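PDB 6UXC: CT253 from Chlamydia trachomatis serovar L2, which is of unknown function; its natural form is a predicted lipoprotein made with a signal peptide. Local coordinates for residues A71-S76 against P83-Q88. Numbering follows the deposited sequence.
Sequences AAQFFS and PELATQ
Gln-73 reaches across to Leu-85 with its side-chain amide, and Phe-74 beside it meets Ala-86. The Gln-73 side chain carries most of the contact. Its CB leaves the backbone already directed at residues 83-88. CG then sits between the backbone N and the carbonyl carbon, chi1 67°, and from there the chain runs out extended. This brings CD to 3.9 Å from Leu-85 O, with the two amide arms doing different work. NE2 donates a hydrogen bond to Leu-85 O at 2.8 Å. The bond is bent, 141° at the hydrogen. The oxygen lies close to the plane of the glutamine amide, but NE2 stands well above the carbonyl plane of Leu-85, 44° out of it. NE2 also bonds Val-70 O, so two backbone carbonyls hold the amide and limit its rotation. OE1 rests against the leucine side chain, 3.5 Å from Leu-85 CB and equally near Leu-85 CD1. These are contacts with carbon, not bonds.

Phe-74 adds a looser apolar touch. The end of its ring approaches the other segment, and CZ comes to 4.5 Å from Ala-86 CB. The methyl lies at the ring edge, near the ring plane. Around this buried ring are Ile-81, Leu-89, Leu-24 and Ala-97, and Phe-123 meets it edge-to-face. Ala-86 is buried too and touches Val-130, while Leu-85 is exposed.

The contact joins the end of helix 68-72 and its continuation to the loop that leads into strand 94-105. Six residues without helix or strand separate the two segments. NE2 of the glutamine thus bridges the carbonyls of Val-70 and Leu-85, one before and one after this connection, while Phe-74 next to it in sequence packs on strands 19-28 and 94-105 of the mixed five-stranded sheet of a DUF7499 protein.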
ATOM      1  N   ALA A  71      -1.108  12.456  -7.490  1.00 24.68           N
ATOM      2  CA  ALA A  71      -0.774  11.149  -6.935  1.00 23.52           C
ATOM      3  C   ALA A  71      -0.182  10.241  -8.006  1.00 24.28           C
ATOM      4  O   ALA A  71       0.783   9.499  -7.762  1.00 23.46           O
ATOM      5  CB  ALA A  71      -2.018  10.506  -6.326  1.00 26.70           C
ATOM      6  N   ALA A  72      -0.753  10.287  -9.210  1.00 26.44           N
ATOM      7  CA  ALA A  72      -0.369   9.316 -10.225  1.00 27.55           C
ATOM      8  C   ALA A  72       1.098   9.430 -10.583  1.00 25.86           C
ATOM      9  O   ALA A  72       1.743   8.422 -10.928  1.00 24.53           O
ATOM     10  CB  ALA A  72      -1.242   9.508 -11.465  1.00 27.29           C
ATOM     11  N   GLN A  73       1.652  10.641 -10.544  1.00 24.29           N
ATOM     12  CA  GLN A  73       3.017  10.808 -11.013  1.00 25.26           C
ATOM     13  C   GLN A  73       3.999   9.956 -10.215  1.00 25.11           C
ATOM     14  O   GLN A  73       5.049   9.575 -10.738  1.00 24.81           O
ATOM     15  CB  GLN A  73       3.397  12.293 -10.986  1.00 32.05           C
ATOM     16  CG  GLN A  73       3.483  12.867  -9.684  1.00 41.36           C
ATOM     17  CD  GLN A  73       3.461  14.394  -9.721  1.00 36.43           C
ATOM     18  OE1 GLN A  73       3.876  15.043 -10.679  1.00 29.92           O
ATOM     19  NE2 GLN A  73       2.990  14.956  -8.654  1.00 27.67           N
ATOM     20  N   PHE A  74       3.677   9.640  -8.953  1.00 24.45           N
ATOM     21  CA  PHE A  74       4.586   8.844  -8.129  1.00 25.55           C
ATOM     22  C   PHE A  74       4.609   7.376  -8.518  1.00 27.24           C
ATOM     23  O   PHE A  74       5.485   6.640  -8.043  1.00 25.98           O
ATOM     24  CB  PHE A  74       4.206   8.987  -6.645  1.00 22.36           C
ATOM     25  CG  PHE A  74       4.447  10.364  -6.101  1.00 22.46           C
ATOM     26  CD1 PHE A  74       3.459  11.330  -6.162  1.00 25.20           C
ATOM     27  CD2 PHE A  74       5.675  10.683  -5.537  1.00 26.79           C
ATOM     28  CE1 PHE A  74       3.706  12.615  -5.655  1.00 24.95           C
ATOM     29  CE2 PHE A  74       5.915  11.944  -5.055  1.00 30.76           C
ATOM     30  CZ  PHE A  74       4.917  12.906  -5.116  1.00 26.94           C
ATOM     31  N   PHE A  75       3.697   6.943  -9.387  1.00 24.80           N
ATOM     32  CA  PHE A  75       3.642   5.569  -9.865  1.00 24.20           C
ATOM     33  C   PHE A  75       4.156   5.404 -11.284  1.00 27.32           C
ATOM     34  O   PHE A  75       4.065   4.300 -11.828  1.00 28.72           O
ATOM     35  CB  PHE A  75       2.215   5.044  -9.792  1.00 23.60           C
ATOM     36  CG  PHE A  75       1.689   4.970  -8.388  1.00 23.06           C
ATOM     37  CD1 PHE A  75       2.144   3.971  -7.532  1.00 25.67           C
ATOM     38  CD2 PHE A  75       0.796   5.909  -7.897  1.00 23.67           C
ATOM     39  CE1 PHE A  75       1.659   3.867  -6.250  1.00 27.16           C
ATOM     40  CE2 PHE A  75       0.333   5.825  -6.580  1.00 24.57           C
ATOM     41  CZ  PHE A  75       0.783   4.797  -5.759  1.00 25.93           C
ATOM     42  N   SER A  76       4.631   6.472 -11.910  1.00 25.22           N
ATOM     43  CA  SER A  76       5.243   6.350 -13.229  1.00 27.28           C
ATOM     44  C   SER A  76       6.474   5.461 -13.131  1.00 28.08           C
ATOM     45  O   SER A  76       7.282   5.638 -12.214  1.00 27.45           O
ATOM     46  CB  SER A  76       5.637   7.727 -13.742  1.00 27.31           C
ATOM     47  OG  SER A  76       6.272   7.613 -14.991  1.00 27.30           O
ATOM     48  N   PRO A  83       9.363  20.038  -7.987  1.00 37.27           N
ATOM     49  CA  PRO A  83       8.910  20.384  -6.636  1.00 33.39           C
ATOM     50  C   PRO A  83       7.522  21.005  -6.617  1.00 28.03           C
ATOM     51  O   PRO A  83       6.740  20.781  -5.682  1.00 30.32           O
ATOM     52  CB  PRO A  83       9.986  21.370  -6.145  1.00 45.58           C
ATOM     53  CG  PRO A  83      11.184  21.075  -6.978  1.00 64.67           C
ATOM     54  CD  PRO A  83      10.663  20.642  -8.319  1.00 41.46           C
ATOM     55  N   GLU A  84       7.218  21.826  -7.621  1.00 28.77           N
ATOM     56  CA  GLU A  84       5.900  22.435  -7.701  1.00 31.91           C
ATOM     57  C   GLU A  84       4.816  21.376  -7.708  1.00 33.54           C
ATOM     58  O   GLU A  84       3.732  21.595  -7.165  1.00 33.50           O
ATOM     59  CB  GLU A  84       5.815  23.275  -8.979  1.00 41.62           C
ATOM     60  CG  GLU A  84       4.504  23.956  -9.240  1.00 58.88           C
ATOM     61  CD  GLU A  84       4.522  24.730 -10.561  1.00 66.04           C
ATOM     62  OE1 GLU A  84       4.923  24.159 -11.608  1.00 57.22           O
ATOM     63  OE2 GLU A  84       4.154  25.918 -10.545  1.00 62.12           O
ATOM     64  N   LEU A  85       5.082  20.237  -8.350  1.00 29.58           N
ATOM     65  CA  LEU A  85       4.087  19.174  -8.508  1.00 27.84           C
ATOM     66  C   LEU A  85       3.949  18.282  -7.265  1.00 29.43           C
ATOM     67  O   LEU A  85       3.113  17.380  -7.282  1.00 30.22           O
ATOM     68  CB  LEU A  85       4.436  18.324  -9.722  1.00 30.23           C
ATOM     69  CG  LEU A  85       3.742  18.788 -11.001  1.00 55.18           C
ATOM     70  CD1 LEU A  85       4.410  18.174 -12.231  1.00 82.97           C
ATOM     71  CD2 LEU A  85       2.228  18.434 -10.916  1.00 33.22           C
ATOM     72  N   ALA A  86       4.706  18.541  -6.193  1.00 28.95           N
ATOM     73  CA  ALA A  86       4.590  17.780  -4.960  1.00 29.75           C
ATOM     74  C   ALA A  86       3.994  18.572  -3.804  1.00 26.26           C
ATOM     75  O   ALA A  86       3.745  17.986  -2.745  1.00 26.30           O
ATOM     76  CB  ALA A  86       5.953  17.208  -4.534  1.00 29.01           C
ATOM     77  N   THR A  87       3.716  19.877  -3.982  1.00 25.15           N
ATOM     78  CA  THR A  87       3.310  20.709  -2.844  1.00 25.52           C
ATOM     79  C   THR A  87       1.991  20.265  -2.225  1.00 25.72           C
ATOM     80  O   THR A  87       1.748  20.525  -1.044  1.00 28.50           O
ATOM     81  CB  THR A  87       3.196  22.162  -3.275  1.00 30.58           C
ATOM     82  OG1 THR A  87       2.216  22.284  -4.313  1.00 29.78           O
ATOM     83  CG2 THR A  87       4.554  22.666  -3.758  1.00 30.70           C
ATOM     84  N   GLN A  88       1.133  19.598  -2.997  1.00 26.06           N
ATOM     85  CA  GLN A  88      -0.136  19.123  -2.442  1.00 23.46           C
ATOM     86  C   GLN A  88       0.041  18.047  -1.383  1.00 27.19           C
ATOM     87  O   GLN A  88      -0.908  17.764  -0.637  1.00 28.51           O
ATOM     88  CB  GLN A  88      -1.026  18.588  -3.557  1.00 27.55           C
ATOM     89  CG  GLN A  88      -1.630  19.665  -4.422  1.00 27.90           C
ATOM     90  CD  GLN A  88      -2.425  19.109  -5.575  1.00 34.66           C
ATOM     91  OE1 GLN A  88      -2.919  17.973  -5.528  1.00 29.30           O
ATOM     92  NE2 GLN A  88      -2.525  19.887  -6.634  1.00 39.47           N
TER